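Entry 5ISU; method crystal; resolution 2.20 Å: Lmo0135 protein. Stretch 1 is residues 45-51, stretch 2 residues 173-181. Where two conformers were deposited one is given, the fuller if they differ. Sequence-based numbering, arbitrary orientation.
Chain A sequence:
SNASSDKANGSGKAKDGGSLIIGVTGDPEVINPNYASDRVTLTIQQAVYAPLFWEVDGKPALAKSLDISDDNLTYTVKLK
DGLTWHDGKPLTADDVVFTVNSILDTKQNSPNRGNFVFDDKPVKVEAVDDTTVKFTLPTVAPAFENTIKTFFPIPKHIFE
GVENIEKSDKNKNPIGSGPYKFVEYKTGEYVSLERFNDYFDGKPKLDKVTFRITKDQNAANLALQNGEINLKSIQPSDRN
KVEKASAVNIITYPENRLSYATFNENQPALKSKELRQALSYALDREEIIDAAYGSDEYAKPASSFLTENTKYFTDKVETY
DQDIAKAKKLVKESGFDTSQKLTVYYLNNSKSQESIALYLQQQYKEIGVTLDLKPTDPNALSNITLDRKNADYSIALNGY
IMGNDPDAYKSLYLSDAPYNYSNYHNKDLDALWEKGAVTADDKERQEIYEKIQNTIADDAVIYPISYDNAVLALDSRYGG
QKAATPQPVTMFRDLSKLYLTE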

ATOM      1  N   GLN A  45     -14.214   2.513  -1.480  1.00 38.84           N
ATOM      2  CA  GLN A  45     -14.237   1.977  -2.846  1.00 38.47           C
ATOM      3  C   GLN A  45     -14.312   0.446  -2.896  1.00 38.05           C
ATOM      4  O   GLN A  45     -14.984  -0.121  -3.752  1.00 36.56           O
ATOM      5  CB  GLN A  45     -13.004   2.457  -3.590  1.00 39.76           C
ATOM      6  CG  GLN A  45     -12.696   1.695  -4.863  1.00 42.25           C
ATOM      7  CD  GLN A  45     -11.461   2.245  -5.545  1.00 44.10           C
ATOM      8  OE1 GLN A  45     -11.394   3.431  -5.820  1.00 46.50           O
ATOM      9  NE2 GLN A  45     -10.488   1.388  -5.816  1.00 44.33           N
ATOM     10  N   GLN A  46     -13.624  -0.217  -1.972  1.00 38.04           N
ATOM     11  CA  GLN A  46     -13.608  -1.681  -1.928  1.00 37.00           C
ATOM     12  C   GLN A  46     -15.018  -2.241  -1.751  1.00 36.98           C
ATOM     13  O   GLN A  46     -15.329  -3.321  -2.232  1.00 38.25           O
ATOM     14  CB  GLN A  46     -12.734  -2.167  -0.776  1.00 37.12           C
ATOM     15  CG  GLN A  46     -12.419  -3.647  -0.807  1.00 37.49           C
ATOM     16  CD  GLN A  46     -11.530  -4.017  -1.968  1.00 35.40           C
ATOM     17  OE1 GLN A  46     -10.869  -3.160  -2.558  1.00 36.11           O
ATOM     18  NE2 GLN A  46     -11.477  -5.294  -2.279  1.00 33.18           N
ATOM     19  N   ALA A  47     -15.867  -1.487  -1.068  1.00 35.27           N
ATOM     20  CA  ALA A  47     -17.233  -1.916  -0.833  1.00 34.82           C
ATOM     21  C   ALA A  47     -18.152  -1.583  -2.008  1.00 35.82           C
ATOM     22  O   ALA A  47     -19.089  -2.297  -2.264  1.00 40.77           O
ATOM     23  CB  ALA A  47     -17.765  -1.274   0.430  1.00 34.40           C
ATOM     24  N   VAL A  48     -17.846  -0.528  -2.745  1.00 37.56           N
ATOM     25  CA  VAL A  48     -18.716  -0.055  -3.820  1.00 38.40           C
ATOM     26  C   VAL A  48     -18.355  -0.585  -5.198  1.00 38.08           C
ATOM     27  O   VAL A  48     -19.250  -0.807  -6.014  1.00 39.27           O
ATOM     28  CB  VAL A  48     -18.754   1.489  -3.816  1.00 39.24           C
ATOM     29  CG1 VAL A  48     -19.609   2.037  -4.951  1.00 39.56           C
ATOM     30  CG2 VAL A  48     -19.268   1.973  -2.460  1.00 40.71           C
ATOM     31  N   TYR A  49     -17.060  -0.792  -5.451  1.00 39.93           N
ATOM     32  CA  TYR A  49     -16.581  -1.290  -6.736  1.00 38.99           C
ATOM     33  C   TYR A  49     -15.862  -2.633  -6.644  1.00 37.33           C
ATOM     34  O   TYR A  49     -15.061  -2.850  -5.757  1.00 39.44           O
ATOM     35  CB  TYR A  49     -15.587  -0.301  -7.333  1.00 39.99           C
ATOM     36  CG  TYR A  49     -16.154   1.048  -7.720  1.00 41.55           C
ATOM     37  CD1 TYR A  49     -16.294   2.070  -6.777  1.00 42.96           C
ATOM     38  CD2 TYR A  49     -16.499   1.322  -9.043  1.00 40.13           C
ATOM     39  CE1 TYR A  49     -16.778   3.315  -7.145  1.00 44.02           C
ATOM     40  CE2 TYR A  49     -16.991   2.557  -9.413  1.00 42.60           C
ATOM     41  CZ  TYR A  49     -17.118   3.545  -8.465  1.00 43.22           C
ATOM     42  OH  TYR A  49     -17.603   4.747  -8.842  1.00 45.35           O
ATOM     43  N   ALA A  50     -16.128  -3.500  -7.615  1.00 36.92           N
ATOM     44  CA  ALA A  50     -15.471  -4.780  -7.728  1.00 36.91           C
ATOM     45  C   ALA A  50     -14.315  -4.678  -8.767  1.00 38.09           C
ATOM     46  O   ALA A  50     -14.422  -3.929  -9.743  1.00 35.16           O
ATOM     47  CB  ALA A  50     -16.472  -5.829  -8.158  1.00 37.22           C
ATOM     48  N   PRO A  51     -13.203  -5.418  -8.546  1.00 37.86           N
ATOM     49  CA  PRO A  51     -12.094  -5.438  -9.508  1.00 37.74           C
ATOM     50  C   PRO A  51     -12.226  -6.601 -10.523  1.00 37.23           C
ATOM     51  O   PRO A  51     -13.118  -7.436 -10.392  1.00 34.73           O
ATOM     52  CB  PRO A  51     -10.896  -5.684  -8.605  1.00 37.95           C
ATOM     53  CG  PRO A  51     -11.447  -6.641  -7.578  1.00 38.69           C
ATOM     54  CD  PRO A  51     -12.864  -6.180  -7.323  1.00 37.14           C
ATOM     55  N   ASN A 173     -22.649  10.456  -6.254  0.50 58.25           N
ATOM     56  CA  ASN A 173     -23.518   9.291  -6.075  0.50 57.79           C
ATOM     57  C   ASN A 173     -22.957   8.153  -6.941  0.50 53.66           C
ATOM     58  O   ASN A 173     -23.554   7.767  -7.944  0.50 53.98           O
ATOM     59  CB  ASN A 173     -24.969   9.649  -6.386  0.50 61.03           C
ATOM     60  CG  ASN A 173     -25.457  10.845  -5.568  0.50 63.58           C
ATOM     61  OD1 ASN A 173     -26.119  10.679  -4.545  0.50 65.65           O
ATOM     62  ND2 ASN A 173     -25.079  12.048  -5.984  0.50 65.23           N
ATOM     63  N   PRO A 174     -21.789   7.612  -6.534  1.00 50.72           N
ATOM     64  CA  PRO A 174     -21.073   6.583  -7.297  1.00 48.29           C
ATOM     65  C   PRO A 174     -21.834   5.288  -7.614  1.00 48.68           C
ATOM     66  O   PRO A 174     -22.399   4.648  -6.728  1.00 45.05           O
ATOM     67  CB  PRO A 174     -19.836   6.301  -6.439  1.00 46.77           C
ATOM     68  CG  PRO A 174     -20.210   6.714  -5.064  1.00 47.08           C
ATOM     69  CD  PRO A 174     -21.206   7.814  -5.188  1.00 48.56           C
ATOM     70  N   ILE A 175     -21.850   4.951  -8.899  1.00 49.44           N
ATOM     71  CA  ILE A 175     -22.476   3.743  -9.394  1.00 48.84           C
ATOM     72  C   ILE A 175     -21.363   2.712  -9.554  1.00 45.44           C
ATOM     73  O   ILE A 175     -20.424   2.924 -10.315  1.00 45.11           O
ATOM     74  CB  ILE A 175     -23.188   4.006 -10.729  1.00 49.12           C
ATOM     75  CG1 ILE A 175     -24.278   5.075 -10.547  1.00 52.78           C
ATOM     76  CG2 ILE A 175     -23.796   2.726 -11.280  1.00 48.79           C
ATOM     77  CD1 ILE A 175     -25.364   4.731  -9.536  1.00 53.21           C
ATOM     78  N   GLY A 176     -21.501   1.585  -8.863  1.00 40.87           N
ATOM     79  CA  GLY A 176     -20.474   0.570  -8.884  1.00 38.03           C
ATOM     80  C   GLY A 176     -20.960  -0.828  -9.183  1.00 38.48           C
ATOM     81  O   GLY A 176     -22.081  -1.031  -9.662  1.00 37.73           O
ATOM     82  N   SER A 177     -20.054  -1.778  -8.953  1.00 36.95           N
ATOM     83  CA  SER A 177     -20.280  -3.199  -9.166  1.00 38.69           C
ATOM     84  C   SER A 177     -20.005  -4.011  -7.891  1.00 36.68           C
ATOM     85  O   SER A 177     -20.146  -5.237  -7.884  1.00 38.97           O
ATOM     86  CB  SER A 177     -19.361  -3.682 -10.283  1.00 39.18           C
ATOM     87  OG  SER A 177     -18.020  -3.340  -9.974  1.00 41.67           O
ATOM     88  N   GLY A 178     -19.625  -3.322  -6.819  1.00 36.60           N
ATOM     89  CA  GLY A 178     -19.312  -3.982  -5.555  1.00 37.60           C
ATOM     90  C   GLY A 178     -20.552  -4.437  -4.798  1.00 37.81           C
ATOM     91  O   GLY A 178     -21.668  -4.167  -5.219  1.00 38.35           O
ATOM     92  N   PRO A 179     -20.352  -5.114  -3.663  1.00 36.27           N
ATOM     93  CA  PRO A 179     -21.461  -5.652  -2.874  1.00 36.40           C
ATOM     94  C   PRO A 179     -22.382  -4.657  -2.192  1.00 37.94           C
ATOM     95  O   PRO A 179     -23.444  -5.062  -1.787  1.00 38.57           O
ATOM     96  CB  PRO A 179     -20.755  -6.503  -1.831  1.00 36.41           C
ATOM     97  CG  PRO A 179     -19.404  -5.901  -1.694  1.00 35.68           C
ATOM     98  CD  PRO A 179     -19.038  -5.450  -3.073  1.00 35.68           C
ATOM     99  N   TYR A 180     -21.969  -3.389  -2.061  1.00 37.75           N
ATOM    100  CA  TYR A 180     -22.764  -2.347  -1.413  1.00 39.52           C
ATOM    101  C   TYR A 180     -22.972  -1.108  -2.287  1.00 41.51           C
ATOM    102  O   TYR A 180     -22.008  -0.526  -2.800  1.00 44.46           O
ATOM    103  CB  TYR A 180     -22.155  -1.987  -0.034  1.00 38.29           C
ATOM    104  CG  TYR A 180     -22.382  -3.141   0.906  1.00 38.81           C
ATOM    105  CD1 TYR A 180     -23.581  -3.278   1.586  1.00 38.14           C
ATOM    106  CD2 TYR A 180     -21.467  -4.165   1.000  1.00 38.45           C
ATOM    107  CE1 TYR A 180     -23.828  -4.380   2.387  1.00 39.57           C
ATOM    108  CE2 TYR A 180     -21.703  -5.265   1.802  1.00 38.01           C
ATOM    109  CZ  TYR A 180     -22.874  -5.372   2.492  1.00 38.24           C
ATOM    110  OH  TYR A 180     -23.097  -6.491   3.262  1.00 39.02           O
ATOM    111  N   LYS A 181     -24.245  -0.750  -2.476  1.00 40.84           N
ATOM    112  CA  LYS A 181     -24.669   0.399  -3.283  1.00 43.36           C
ATOM    113  C   LYS A 181     -24.626   1.626  -2.432  1.00 43.02           C
ATOM    114  O   LYS A 181     -24.859   1.562  -1.224  1.00 43.66           O
ATOM    115  CB  LYS A 181     -26.115   0.237  -3.784  1.00 45.32           C
ATOM    116  CG  LYS A 181     -26.378  -1.037  -4.555  1.00 47.01           C
ATOM    117  CD  LYS A 181     -27.778  -1.077  -5.144  1.00 49.19           C
ATOM    118  CE  LYS A 181     -28.849  -1.206  -4.074  1.00 50.57           C
ATOM    119  NZ  LYS A 181     -30.195  -1.271  -4.692  1.00 49.94           N
TER
HETATM  120  O   HOH W   1     -18.979   5.061 -10.921  1.00 53.34           O
HETATM  121  O   HOH W   2     -16.136  -1.908 -10.863  1.00 38.57           O

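The end of a helix in stretch 1 and the residues just after it dock against the loop of stretch 2 and the start of the strand that follows, largely through backbone atoms. The CA-to-CB bond of Q46 points away from stretch 2, and its NE2 is satisfied elsewhere in the structure. At A47 the carbonyl does the work: Y180 N donates to A47 O at 3.1 Å. P179, which has no amide hydrogen to offer, packs its CD 3.3 Å from A47 O, and the small methyl of A47 lies beside the Y180 side chain (CB to CB, 4.5 Å).

V48 O accepts a short hydrogen bond from G178 N, 2.7 Å away, while G176 CA makes a CA-H...O contact with V48 O at 3.4 Å. Glycine suits both positions: an ideal CB on G176 would clash with V48 O, and one on G178 with A47 O, V48 C and Y49 N.

Y49, the first residue to leave helical geometry, starts away from stretch 2, but its ring returns to it. G176 CA sits over one face of the Y49 ring, 4.3 Å from its centroid, and P174 CB lies 3.6 Å from Y49 OH. A water bridges that hydroxyl to I175 O.

A50 N, past the helix, donates to S177 OG at 3.0 Å; serine's p rotamer places that hydroxyl for the bond, and OG in turn donates to a water that also binds A50 O.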